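Local coordinates for glucan-binding protein C, GbpC (Streptococcus mutans UA159, PDB 5UQZ) that probably binds glucan and mediates both sucrose-independent and sucrose-dependent adherence of the bacterium from its place on the cell wall, at residues L53-V58 against E245-P250; Q98-D103 against S167-L172; T198-F203 against M305-E310; A274-D279 against T297-A302. One frame throughout, in Å; residues are numbered along the deposited sequence. Where two conformers were deposited one is given.

Contact 1 of 4, residues L53-V58 against E245-P250; sequences LASGRV and EFVKIP
Ser55 and Val58, in the turn that leads into helix 57-60, meet Val247 of edge strand 245-247 and the extended residues Lys248 to Pro250. The contact has a polar part at Ser55 and an apolar part at Val58, and together they bury 230 Å². In the polar part, Ser55 OG lies beside its own backbone N and anti to the carbonyl carbon (chi1 -62°), on the side that faces Lys248. Ser55 OG is placed as donor to Lys248 O at a modelled 2.4 Å, but the residue was deposited in two conformers and the length of the bond is doubtful. A water accepts from Lys248 N at 2.9 Å and makes only a weak, long approach to the same hydroxyl.

The apolar part runs from Val58 to Val247, whose side chains cross obliquely. Val58 CG2 reaches Val247 CG1 at 3.9 Å and, more loosely, Ile249 CD1 at 4.4 Å. Ser55 lends its backbone to this packing, its CA lying 4.2 Å from Val247 CG1, while its CB comes within 4.3 Å of Pro250 CD.

Strand 245-247 is paired, antiparallel, with strand 303-306 of the three-stranded sheet, through backbone hydrogen bonds of Glu245 with Thr306 and of Val247 with Ala304. Arg57 adds a hydrogen bond to Thr306 OG1. Helix 3-51 also packs here, with Glu48 touching Ser55 and Pro250 and Tyr45 touching Val58, so the contact joins the end of this helix to the three-stranded sheet.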
loop_
_atom_site.group_PDB
_atom_site.type_symbol
_atom_site.label_atom_id
_atom_site.label_comp_id
_atom_site.label_asym_id
_atom_site.label_seq_id
_atom_site.Cartn_x
_atom_site.Cartn_y
_atom_site.Cartn_z
ATOM N N LEU A 53 24.410 0.686 -8.780
ATOM C CA LEU A 53 23.437 0.918 -9.826
ATOM C C LEU A 53 22.306 1.771 -9.266
ATOM O O LEU A 53 22.185 1.948 -8.065
ATOM C CB LEU A 53 22.975 -0.416 -10.439
ATOM C CG LEU A 53 24.151 -1.345 -10.836
ATOM C CD1 LEU A 53 23.645 -2.686 -11.383
ATOM C CD2 LEU A 53 25.042 -0.693 -11.833
ATOM N N ALA A 54 21.463 2.304 -10.156
ATOM C CA ALA A 54 20.461 3.295 -9.751
ATOM C C ALA A 54 19.584 2.824 -8.590
ATOM O O ALA A 54 19.366 3.581 -7.633
ATOM C CB ALA A 54 19.599 3.689 -10.942
ATOM N N SER A 55 19.077 1.579 -8.654
ATOM C CA SER A 55 18.204 1.081 -7.578
ATOM C C SER A 55 18.948 0.864 -6.249
ATOM O O SER A 55 18.324 0.784 -5.171
ATOM C CB SER A 55 17.446 -0.152 -8.049
ATOM O OG SER A 55 16.599 0.189 -9.151
ATOM N N GLY A 56 20.273 0.779 -6.275
ATOM C CA GLY A 56 21.033 0.760 -5.045
ATOM C C GLY A 56 20.877 2.023 -4.219
ATOM O O GLY A 56 21.210 2.007 -3.028
ATOM N N ARG A 57 20.344 3.097 -4.816
ATOM C CA ARG A 57 20.141 4.310 -4.045
ATOM C C ARG A 57 19.182 4.122 -2.886
ATOM O O ARG A 57 19.253 4.890 -1.931
ATOM C CB ARG A 57 19.613 5.411 -4.977
ATOM C CG ARG A 57 20.691 6.003 -5.846
ATOM C CD ARG A 57 20.166 7.003 -6.891
ATOM N NE ARG A 57 19.207 7.974 -6.316
ATOM C CZ ARG A 57 19.482 8.984 -5.488
ATOM N NH1 ARG A 57 20.759 9.261 -5.204
ATOM N NH2 ARG A 57 18.519 9.725 -4.981
ATOM N N VAL A 58 18.310 3.112 -2.915
ATOM C CA VAL A 58 17.431 2.896 -1.753
ATOM C C VAL A 58 18.248 2.743 -0.478
ATOM O O VAL A 58 17.888 3.272 0.584
ATOM C CB VAL A 58 16.529 1.667 -1.959
ATOM C CG1 VAL A 58 15.734 1.359 -0.692
ATOM C CG2 VAL A 58 15.614 1.885 -3.145
ATOM N N GLU A 245 11.717 11.648 -8.953
ATOM C CA GLU A 245 12.407 10.662 -9.783
ATOM C C GLU A 245 12.034 9.243 -9.387
ATOM O O GLU A 245 12.171 8.864 -8.230
ATOM C CB GLU A 245 13.905 10.870 -9.674
ATOM C CG GLU A 245 14.691 10.004 -10.574
ATOM C CD GLU A 245 16.146 10.419 -10.669
ATOM O OE1 GLU A 245 16.875 9.663 -11.364
ATOM O OE2 GLU A 245 16.536 11.476 -10.091
ATOM N N PHE A 246 11.666 8.412 -10.363
ATOM C CA PHE A 246 11.316 7.024 -10.088
ATOM C C PHE A 246 12.558 6.221 -9.727
ATOM O O PHE A 246 13.592 6.363 -10.370
ATOM C CB PHE A 246 10.677 6.410 -11.345
ATOM C CG PHE A 246 10.321 4.951 -11.220
ATOM C CD1 PHE A 246 9.626 4.450 -10.135
ATOM C CD2 PHE A 246 10.589 4.098 -12.287
ATOM C CE1 PHE A 246 9.239 3.132 -10.091
ATOM C CE2 PHE A 246 10.209 2.762 -12.240
ATOM C CZ PHE A 246 9.548 2.274 -11.137
ATOM N N VAL A 247 12.442 5.376 -8.702
ATOM C CA VAL A 247 13.428 4.377 -8.353
ATOM C C VAL A 247 12.771 3.009 -8.544
ATOM O O VAL A 247 11.859 2.624 -7.783
ATOM C CB VAL A 247 13.941 4.573 -6.921
ATOM C CG1 VAL A 247 14.918 3.461 -6.589
ATOM C CG2 VAL A 247 14.593 5.965 -6.773
ATOM N N LYS A 248 13.235 2.264 -9.557
ATOM C CA LYS A 248 12.675 0.958 -9.858
ATOM C C LYS A 248 13.105 -0.046 -8.793
ATOM O O LYS A 248 14.287 -0.137 -8.427
ATOM C CB LYS A 248 13.192 0.553 -11.248
ATOM C CG LYS A 248 12.885 -0.906 -11.649
ATOM C CD LYS A 248 11.404 -1.146 -11.855
ATOM C CE LYS A 248 11.026 -2.634 -11.994
ATOM N NZ LYS A 248 11.806 -3.352 -12.922
ATOM N N ILE A 249 12.175 -0.884 -8.348
ATOM C CA ILE A 249 12.465 -1.925 -7.358
ATOM C C ILE A 249 12.705 -3.239 -8.100
ATOM O O ILE A 249 11.845 -3.653 -8.883
ATOM C CB ILE A 249 11.317 -2.079 -6.357
ATOM C CG1 ILE A 249 11.031 -0.747 -5.601
ATOM C CG2 ILE A 249 11.609 -3.244 -5.396
ATOM C CD1 ILE A 249 12.109 -0.312 -4.738
ATOM N N PRO A 250 13.869 -3.871 -7.959
ATOM C CA PRO A 250 14.134 -5.111 -8.727
ATOM C C PRO A 250 13.089 -6.176 -8.449
ATOM O O PRO A 250 12.689 -6.395 -7.307
ATOM C CB PRO A 250 15.509 -5.573 -8.225
ATOM C CG PRO A 250 15.967 -4.552 -7.344
ATOM C CD PRO A 250 14.964 -3.497 -7.048
HETATM O O HOH W 1 15.806 3.162 -10.670
#

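Contact 2 of 4, residues Q98-D103 against S167-L172; sequences QQYNTD and SALVNL
Tyr100 CG stands beside its backbone N, anti to the carbonyl carbon (chi1 -75°), and Leu169 CG stands anti to its own backbone N (chi1 -173°); the two side chains then cross at about a right angle. The arrangement sets the irregular turn after helix 96-99 against strand 167-172, an inner strand of the four-stranded antiparallel sheet in this beta-supersandwich domain. Tyr100 is the first residue to leave helical geometry. Its ring presents an edge to the strand, with Leu169 O near the ring plane and 3.3 Å from CE1, while CD1 packs on Leu169 CB at 4.1 Å. Leu169 in turn reaches back, CD2 lying 3.4 Å from Gln99 O, and Thr102 CG2 rests against Leu169 CB at 4.3 Å.

The turn keeps its shape through Asn101, whose OD1 accepts from Asp103 N in an Asx turn while its ND2 donates to Gln98 OE1. Outside the pair, Thr102 OG1 is bonded to Gln185 N and Asn163 ND2, and the Tyr100 ring stacks with Phe181 of strand 180-184. No direct hydrogen bond crosses the contact; instead one water joins the two sides, 2.7 Å from Tyr100 OH and accepting from Asn171 ND2 at 3.0 Å.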
loop_
_atom_site.group_PDB
_atom_site.type_symbol
_atom_site.label_atom_id
_atom_site.label_comp_id
_atom_site.label_asym_id
_atom_site.label_seq_id
_atom_site.Cartn_x
_atom_site.Cartn_y
_atom_site.Cartn_z
ATOM N N GLN A 98 -18.351 -0.858 1.655
ATOM C CA GLN A 98 -19.565 -0.131 2.014
ATOM C C GLN A 98 -19.258 1.106 2.839
ATOM O O GLN A 98 -19.965 2.111 2.718
ATOM C CB GLN A 98 -20.534 -1.006 2.788
ATOM C CG GLN A 98 -21.216 -2.108 1.957
ATOM C CD GLN A 98 -22.045 -1.617 0.735
ATOM O OE1 GLN A 98 -22.298 -0.429 0.534
ATOM N NE2 GLN A 98 -22.476 -2.573 -0.078
ATOM N N GLN A 99 -18.241 1.050 3.705
ATOM C CA GLN A 99 -17.861 2.239 4.457
ATOM C C GLN A 99 -17.488 3.388 3.538
ATOM O O GLN A 99 -17.674 4.550 3.904
ATOM C CB GLN A 99 -16.695 1.890 5.359
ATOM C CG GLN A 99 -16.375 2.896 6.381
ATOM C CD GLN A 99 -15.451 2.298 7.423
ATOM O OE1 GLN A 99 -15.576 1.112 7.790
ATOM N NE2 GLN A 99 -14.531 3.088 7.892
ATOM N N TYR A 100 -16.943 3.086 2.357
ATOM C CA TYR A 100 -16.573 4.120 1.410
ATOM C C TYR A 100 -17.598 4.264 0.299
ATOM O O TYR A 100 -17.334 4.965 -0.682
ATOM C CB TYR A 100 -15.172 3.870 0.860
ATOM C CG TYR A 100 -14.119 4.239 1.901
ATOM C CD1 TYR A 100 -13.616 5.550 1.974
ATOM C CD2 TYR A 100 -13.689 3.310 2.841
ATOM C CE1 TYR A 100 -12.664 5.878 2.916
ATOM C CE2 TYR A 100 -12.743 3.628 3.785
ATOM C CZ TYR A 100 -12.254 4.942 3.848
ATOM O OH TYR A 100 -11.291 5.268 4.769
ATOM N N ASN A 101 -18.773 3.677 0.449
ATOM C CA ASN A 101 -19.835 3.869 -0.529
ATOM C C ASN A 101 -20.502 5.208 -0.237
ATOM O O ASN A 101 -21.342 5.315 0.646
ATOM C CB ASN A 101 -20.829 2.722 -0.467
ATOM C CG ASN A 101 -21.911 2.874 -1.506
ATOM O OD1 ASN A 101 -22.017 3.925 -2.163
ATOM N ND2 ASN A 101 -22.711 1.827 -1.699
ATOM N N THR A 102 -20.102 6.255 -0.973
ATOM C CA THR A 102 -20.639 7.593 -0.738
ATOM C C THR A 102 -22.139 7.676 -0.975
ATOM O O THR A 102 -22.767 8.645 -0.516
ATOM C CB THR A 102 -19.852 8.628 -1.553
ATOM O OG1 THR A 102 -19.692 8.158 -2.903
ATOM C CG2 THR A 102 -18.458 8.841 -0.967
ATOM N N ASP A 103 -22.744 6.704 -1.666
ATOM C CA ASP A 103 -24.205 6.712 -1.787
ATOM C C ASP A 103 -24.884 6.522 -0.430
ATOM O O ASP A 103 -26.081 6.818 -0.294
ATOM C CB ASP A 103 -24.668 5.521 -2.628
ATOM C CG ASP A 103 -24.334 5.644 -4.104
ATOM O OD1 ASP A 103 -23.903 6.706 -4.567
ATOM O OD2 ASP A 103 -24.560 4.648 -4.819
ATOM N N SER A 167 -16.721 14.240 -5.111
ATOM C CA SER A 167 -16.364 14.112 -3.704
ATOM C C SER A 167 -15.756 12.743 -3.457
ATOM O O SER A 167 -15.887 11.806 -4.268
ATOM C CB SER A 167 -17.613 14.259 -2.820
ATOM O OG SER A 167 -18.460 13.116 -2.995
ATOM N N ALA A 168 -15.064 12.637 -2.325
ATOM C CA ALA A 168 -14.597 11.332 -1.887
ATOM C C ALA A 168 -14.499 11.397 -0.366
ATOM O O ALA A 168 -14.263 12.463 0.209
ATOM C CB ALA A 168 -13.217 11.012 -2.494
ATOM N N LEU A 169 -14.718 10.249 0.277
ATOM C CA LEU A 169 -14.605 10.151 1.715
ATOM C C LEU A 169 -13.160 9.812 2.093
ATOM O O LEU A 169 -12.555 8.898 1.504
ATOM C CB LEU A 169 -15.568 9.095 2.223
ATOM C CG LEU A 169 -15.690 8.982 3.758
ATOM C CD1 LEU A 169 -16.254 10.281 4.350
ATOM C CD2 LEU A 169 -16.547 7.775 4.116
ATOM N N VAL A 170 -12.650 10.456 3.142
ATOM C CA VAL A 170 -11.256 10.340 3.556
ATOM C C VAL A 170 -11.184 10.009 5.030
ATOM O O VAL A 170 -11.839 10.666 5.860
ATOM C CB VAL A 170 -10.474 11.643 3.293
ATOM C CG1 VAL A 170 -9.063 11.569 3.879
ATOM C CG2 VAL A 170 -10.415 11.888 1.796
ATOM N N ASN A 171 -10.359 9.027 5.373
ATOM C CA ASN A 171 -9.869 8.807 6.728
ATOM C C ASN A 171 -8.419 9.289 6.713
ATOM O O ASN A 171 -7.570 8.704 6.016
ATOM C CB ASN A 171 -9.959 7.318 7.033
ATOM C CG ASN A 171 -9.652 6.981 8.473
ATOM O OD1 ASN A 171 -9.511 7.850 9.356
ATOM N ND2 ASN A 171 -9.592 5.689 8.728
ATOM N N LEU A 172 -8.175 10.417 7.377
ATOM C CA LEU A 172 -6.870 11.033 7.435
ATOM C C LEU A 172 -6.208 10.622 8.740
ATOM O O LEU A 172 -6.658 10.989 9.838
ATOM C CB LEU A 172 -7.021 12.551 7.391
ATOM C CG LEU A 172 -5.724 13.348 7.482
ATOM C CD1 LEU A 172 -4.957 13.270 6.211
ATOM C CD2 LEU A 172 -6.037 14.852 7.774
HETATM O O HOH W 2 -10.576 3.641 6.840
#

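Contact 3 of 4, residues T198-F203 against M305-E310; sequences TMQIIF and MTYKGE
Tyr307 and Gln200 carry hydrogen bonds between strand 198-203 and the bend that follows strand 303-306, and both end on backbone carbonyls. Tyr307 OH donates to Ile201 O at 2.6 Å. The hydroxyl lies in the carbonyl plane, on a lone pair, at a C=O...donor angle of 120°. The bond from Tyr307 CA to CB points toward the strand and, with CG anti to the backbone N, the ring carries OH to Ile201 O. The second bond runs the other way: Gln200 NE2 donates a hydrogen bond to Gly309 O at 2.7 Å with an N-H...acceptor angle of 159°. Its side chain is extended beyond CG, and the acceptor lies close to the amide plane.

Looser packing accompanies the bonds. Ile201 CB lies 4.0 Å from Tyr307 CZ, and Phe203 CE2 comes only loosely near Tyr307 CD2, at 4.5 Å. The Gln200 amide and Tyr307 ring planes are nearly perpendicular. Within the bend, Gly309 N sits over the centre of the Tyr307 ring, 3.5 Å above its plane, and the positive phi of Gly309 (93°) would bring a CB too close to the carbonyl O of Lys308. The bend therefore folds tightly over the tyrosine it carries. Nearby, Asn244 bonds Lys308 N and Glu310 O, and Met220 of strand 219-222 touches both Ile201 and Tyr307.

Chemically, the strand offers a side chain and a carbonyl, and so does the bend. The attachment rests on side-chain-to-backbone bonds rather than a strand pairing between the two segments, and it fixes the bend against the large antiparallel sheet that contains strand 194-204.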
loop_
_atom_site.group_PDB
_atom_site.type_symbol
_atom_site.label_atom_id
_atom_site.label_comp_id
_atom_site.label_asym_id
_atom_site.label_seq_id
_atom_site.Cartn_x
_atom_site.Cartn_y
_atom_site.Cartn_z
ATOM N N THR A 198 -3.602 14.944 -5.828
ATOM C CA THR A 198 -2.276 15.527 -5.871
ATOM C C THR A 198 -1.859 15.896 -4.448
ATOM O O THR A 198 -2.639 16.469 -3.680
ATOM C CB THR A 198 -2.271 16.780 -6.765
ATOM O OG1 THR A 198 -2.602 16.404 -8.099
ATOM C CG2 THR A 198 -0.914 17.479 -6.766
ATOM N N MET A 199 -0.618 15.554 -4.120
ATOM C CA MET A 199 -0.087 15.805 -2.793
ATOM C C MET A 199 1.267 16.474 -2.897
ATOM O O MET A 199 2.017 16.281 -3.862
ATOM C CB MET A 199 -0.035 14.584 -1.945
ATOM C CG MET A 199 0.307 13.323 -2.379
ATOM S SD MET A 199 -0.207 12.031 -1.081
ATOM C CE MET A 199 0.871 12.490 0.266
ATOM N N GLN A 200 1.602 17.195 -1.817
ATOM C CA GLN A 200 2.948 17.734 -1.676
ATOM C C GLN A 200 3.306 17.704 -0.206
ATOM O O GLN A 200 2.508 18.153 0.634
ATOM C CB GLN A 200 3.062 19.156 -2.236
ATOM C CG GLN A 200 4.476 19.643 -2.194
ATOM C CD GLN A 200 4.665 21.036 -2.834
ATOM O OE1 GLN A 200 3.698 21.766 -3.061
ATOM N NE2 GLN A 200 5.910 21.392 -3.094
ATOM N N ILE A 201 4.499 17.196 0.118
ATOM C CA ILE A 201 4.976 17.052 1.500
ATOM C C ILE A 201 6.123 18.012 1.735
ATOM O O ILE A 201 7.058 18.088 0.925
ATOM C CB ILE A 201 5.468 15.610 1.717
ATOM C CG1 ILE A 201 4.356 14.587 1.449
ATOM C CG2 ILE A 201 6.011 15.474 3.158
ATOM C CD1 ILE A 201 4.875 13.132 1.372
ATOM N N ILE A 202 6.067 18.733 2.858
ATOM C CA ILE A 202 7.156 19.614 3.260
ATOM C C ILE A 202 7.568 19.200 4.676
ATOM O O ILE A 202 6.718 19.064 5.567
ATOM C CB ILE A 202 6.725 21.097 3.246
ATOM C CG1 ILE A 202 6.338 21.543 1.827
ATOM C CG2 ILE A 202 7.866 21.967 3.761
ATOM C CD1 ILE A 202 5.773 22.919 1.782
ATOM N N PHE A 203 8.870 18.978 4.867
ATOM C CA PHE A 203 9.425 18.675 6.179
ATOM C C PHE A 203 10.048 19.941 6.754
ATOM O O PHE A 203 10.662 20.713 6.030
ATOM C CB PHE A 203 10.508 17.593 6.054
ATOM C CG PHE A 203 10.007 16.302 5.434
ATOM C CD1 PHE A 203 9.211 15.417 6.181
ATOM C CD2 PHE A 203 10.321 15.966 4.127
ATOM C CE1 PHE A 203 8.783 14.217 5.651
ATOM C CE2 PHE A 203 9.911 14.755 3.606
ATOM C CZ PHE A 203 9.148 13.878 4.343
ATOM N N MET A 305 10.552 6.506 -4.960
ATOM C CA MET A 305 10.943 7.744 -5.605
ATOM C C MET A 305 12.071 8.392 -4.832
ATOM O O MET A 305 12.172 8.265 -3.614
ATOM C CB MET A 305 9.804 8.738 -5.770
ATOM C CG MET A 305 9.159 9.162 -4.483
ATOM S SD MET A 305 7.887 10.436 -4.837
ATOM C CE MET A 305 7.071 10.522 -3.237
ATOM N N THR A 306 12.903 9.153 -5.545
ATOM C CA THR A 306 13.675 10.232 -4.924
ATOM C C THR A 306 12.757 11.436 -4.889
ATOM O O THR A 306 12.378 11.971 -5.956
ATOM C CB THR A 306 14.945 10.513 -5.718
ATOM O OG1 THR A 306 15.761 9.333 -5.733
ATOM C CG2 THR A 306 15.710 11.655 -5.075
ATOM N N TYR A 307 12.286 11.755 -3.700
ATOM C CA TYR A 307 11.335 12.832 -3.509
ATOM C C TYR A 307 12.095 14.141 -3.385
ATOM O O TYR A 307 12.929 14.325 -2.481
ATOM C CB TYR A 307 10.497 12.556 -2.251
ATOM C CG TYR A 307 9.500 13.674 -1.993
ATOM C CD1 TYR A 307 8.511 13.964 -2.924
ATOM C CD2 TYR A 307 9.583 14.487 -0.851
ATOM C CE1 TYR A 307 7.639 15.037 -2.736
ATOM C CE2 TYR A 307 8.721 15.518 -0.645
ATOM C CZ TYR A 307 7.755 15.797 -1.565
ATOM O OH TYR A 307 6.886 16.850 -1.411
ATOM N N LYS A 308 11.800 15.058 -4.310
ATOM C CA LYS A 308 12.548 16.315 -4.419
ATOM C C LYS A 308 11.742 17.495 -3.877
ATOM O O LYS A 308 12.140 18.647 -4.051
ATOM C CB LYS A 308 12.927 16.558 -5.875
ATOM C CG LYS A 308 13.930 15.479 -6.339
ATOM C CD LYS A 308 14.290 15.696 -7.831
ATOM C CE LYS A 308 15.227 14.602 -8.306
ATOM N NZ LYS A 308 15.688 14.727 -9.722
ATOM N N GLY A 309 10.620 17.235 -3.231
ATOM C CA GLY A 309 9.842 18.319 -2.660
ATOM C C GLY A 309 8.762 18.870 -3.550
ATOM O O GLY A 309 8.091 19.805 -3.137
ATOM N N GLU A 310 8.483 18.261 -4.657
ATOM C CA GLU A 310 7.530 18.764 -5.629
ATOM C C GLU A 310 6.278 17.894 -5.664
ATOM O O GLU A 310 6.308 16.723 -5.266
ATOM C CB GLU A 310 8.232 18.770 -6.988
ATOM C CG GLU A 310 9.440 19.734 -6.974
ATOM C CD GLU A 310 9.545 20.641 -8.185
ATOM O OE1 GLU A 310 8.710 20.632 -9.127
ATOM O OE2 GLU A 310 10.530 21.394 -8.202
#

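Contact 4 of 4, residues A274-D279 against T297-A302; sequences ATFNGD and TAYYGA
Phe276 turns the edge of its ring onto the face of Tyr300, CD2 lying 3.5 Å from Tyr300 CG and offset toward the rim of that ring. The centroids are 5.1 Å apart and the planes 77° apart, which makes the pair a T-shaped stack. The faces of the phenylalanine are occupied too. Thr297 CG2 sits over one of them, 3.9 Å from the ring centroid, in a CH-pi contact, while Thr275 CG2, from the residue just before, lies over the rim of the opposite face. At the far end of the ring, Phe276 CZ meets Tyr299 OH at 3.6 Å, the two side chains crossing at about a right angle.

Tyr300 is held at its tip as well as at its face. Its OH accepts from Thr275 N at 2.9 Å along a nearly straight bond of 170°. Ala274 CB lies at the ring edge, 4.4 Å from Tyr300 CE2. The contact leaves one buried polar atom, Phe276 N, without a partner in the model.

Both segments belong to the long irregular connection between strands 260-263 and 303-306, and side chains carry most of what passes between them. Trp284 of the intervening loop stacks edge-to-face with Tyr300 and touches Phe276 and Thr297. The Tyr300 side chain is about 12 Å from the bound calcium ion. Helix 3-51, part of it predicted to be coiled coil, also covers the contact, with Ala37 on Thr275, Glu34 on Phe276, and Gln38 on Phe276 and Thr297.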
loop_
_atom_site.group_PDB
_atom_site.type_symbol
_atom_site.label_atom_id
_atom_site.label_comp_id
_atom_site.label_asym_id
_atom_site.label_seq_id
_atom_site.Cartn_x
_atom_site.Cartn_y
_atom_site.Cartn_z
ATOM N N ALA A 274 -0.052 -13.264 -12.055
ATOM C CA ALA A 274 0.840 -12.649 -11.076
ATOM C C ALA A 274 1.793 -13.695 -10.503
ATOM O O ALA A 274 1.499 -14.894 -10.433
ATOM C CB ALA A 274 0.015 -12.087 -9.926
ATOM N N THR A 275 2.952 -13.217 -10.046
ATOM C CA THR A 275 3.937 -14.126 -9.444
ATOM C C THR A 275 3.553 -14.544 -8.038
ATOM O O THR A 275 3.866 -15.671 -7.617
ATOM C CB THR A 275 5.303 -13.449 -9.446
ATOM O OG1 THR A 275 5.617 -13.064 -10.790
ATOM C CG2 THR A 275 6.398 -14.349 -8.845
ATOM N N PHE A 276 2.908 -13.654 -7.309
ATOM C CA PHE A 276 2.478 -13.883 -5.942
ATOM C C PHE A 276 1.024 -13.469 -5.847
ATOM O O PHE A 276 0.614 -12.509 -6.509
ATOM C CB PHE A 276 3.299 -13.030 -4.953
ATOM C CG PHE A 276 4.777 -13.215 -5.097
ATOM C CD1 PHE A 276 5.442 -14.300 -4.525
ATOM C CD2 PHE A 276 5.533 -12.289 -5.774
ATOM C CE1 PHE A 276 6.841 -14.444 -4.675
ATOM C CE2 PHE A 276 6.909 -12.434 -5.933
ATOM C CZ PHE A 276 7.576 -13.499 -5.378
ATOM N N ASN A 277 0.253 -14.130 -4.984
ATOM C CA ASN A 277 -1.081 -13.622 -4.667
ATOM C C ASN A 277 -0.972 -12.454 -3.703
ATOM O O ASN A 277 -0.193 -12.489 -2.747
ATOM C CB ASN A 277 -1.920 -14.718 -4.022
ATOM C CG ASN A 277 -2.350 -15.764 -5.027
ATOM O OD1 ASN A 277 -2.825 -15.431 -6.122
ATOM N ND2 ASN A 277 -2.202 -17.037 -4.666
ATOM N N GLY A 278 -1.788 -11.431 -3.933
ATOM C CA GLY A 278 -1.824 -10.281 -3.073
ATOM C C GLY A 278 -2.702 -10.423 -1.852
ATOM O O GLY A 278 -2.437 -9.758 -0.841
ATOM N N ASP A 279 -3.770 -11.227 -1.955
ATOM C CA ASP A 279 -4.826 -11.282 -0.946
ATOM C C ASP A 279 -4.408 -12.173 0.210
ATOM O O ASP A 279 -3.533 -13.048 0.080
ATOM C CB ASP A 279 -6.127 -11.932 -1.445
ATOM C CG ASP A 279 -6.869 -11.131 -2.498
ATOM O OD1 ASP A 279 -6.522 -9.975 -2.777
ATOM O OD2 ASP A 279 -7.886 -11.697 -3.038
ATOM N N THR A 297 7.350 -10.326 0.530
ATOM C CA THR A 297 7.135 -10.128 -0.894
ATOM C C THR A 297 6.453 -8.784 -1.213
ATOM O O THR A 297 6.081 -8.585 -2.370
ATOM C CB THR A 297 6.304 -11.287 -1.454
ATOM O OG1 THR A 297 5.173 -11.422 -0.585
ATOM C CG2 THR A 297 7.124 -12.601 -1.504
ATOM N N ALA A 298 6.345 -7.860 -0.248
ATOM C CA ALA A 298 5.720 -6.565 -0.526
ATOM C C ALA A 298 6.387 -5.844 -1.704
ATOM O O ALA A 298 5.719 -5.096 -2.431
ATOM C CB ALA A 298 5.735 -5.706 0.722
ATOM N N TYR A 299 7.688 -6.059 -1.923
ATOM C CA TYR A 299 8.396 -5.402 -3.018
ATOM C C TYR A 299 7.717 -5.650 -4.350
ATOM O O TYR A 299 7.827 -4.834 -5.270
ATOM C CB TYR A 299 9.875 -5.876 -3.086
ATOM C CG TYR A 299 10.016 -7.243 -3.712
ATOM C CD1 TYR A 299 9.891 -8.417 -2.960
ATOM C CD2 TYR A 299 10.197 -7.369 -5.088
ATOM C CE1 TYR A 299 9.968 -9.678 -3.538
ATOM C CE2 TYR A 299 10.264 -8.618 -5.684
ATOM C CZ TYR A 299 10.143 -9.774 -4.897
ATOM O OH TYR A 299 10.194 -11.017 -5.433
ATOM N N TYR A 300 7.003 -6.777 -4.469
ATOM C CA TYR A 300 6.470 -7.141 -5.766
ATOM C C TYR A 300 5.453 -6.128 -6.267
ATOM O O TYR A 300 5.260 -6.012 -7.484
ATOM C CB TYR A 300 5.844 -8.527 -5.674
ATOM C CG TYR A 300 5.170 -8.999 -6.916
ATOM C CD1 TYR A 300 5.899 -9.276 -8.095
ATOM C CD2 TYR A 300 3.796 -9.224 -6.927
ATOM C CE1 TYR A 300 5.250 -9.693 -9.247
ATOM C CE2 TYR A 300 3.156 -9.683 -8.066
ATOM C CZ TYR A 300 3.880 -9.917 -9.215
ATOM O OH TYR A 300 3.226 -10.360 -10.360
ATOM N N GLY A 301 4.761 -5.443 -5.361
ATOM C CA GLY A 301 3.775 -4.460 -5.754
ATOM C C GLY A 301 4.247 -3.031 -5.557
ATOM O O GLY A 301 3.405 -2.124 -5.531
ATOM N N ALA A 302 5.553 -2.803 -5.466
ATOM C CA ALA A 302 6.038 -1.512 -4.999
ATOM C C ALA A 302 6.916 -0.786 -6.013
ATOM O O ALA A 302 7.655 -1.393 -6.797
ATOM C CB ALA A 302 6.890 -1.694 -3.757
#

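How the contacts relate
Contact 1 opens first along the chain, just after the long N-terminal helix, and closes only at 245-250. Contact 2 is nested inside that loop, tying a helix end to the four-stranded sheet on the opposite side of the chain's centre; the centres of contacts 1 and 2 are about 34 Å apart. Contact 3 opens at 198-203, before contact 1 has closed, and ends at 305-310, so the two cross. They meet in one sheet, where strands 245-247 and 303-306 are neighbours. Contact 4 is nested within contact 3 and follows contact 1 in series; Ile249 and Pro250 pack on Tyr299, linking contacts 1 and 4 beside helix 3-51.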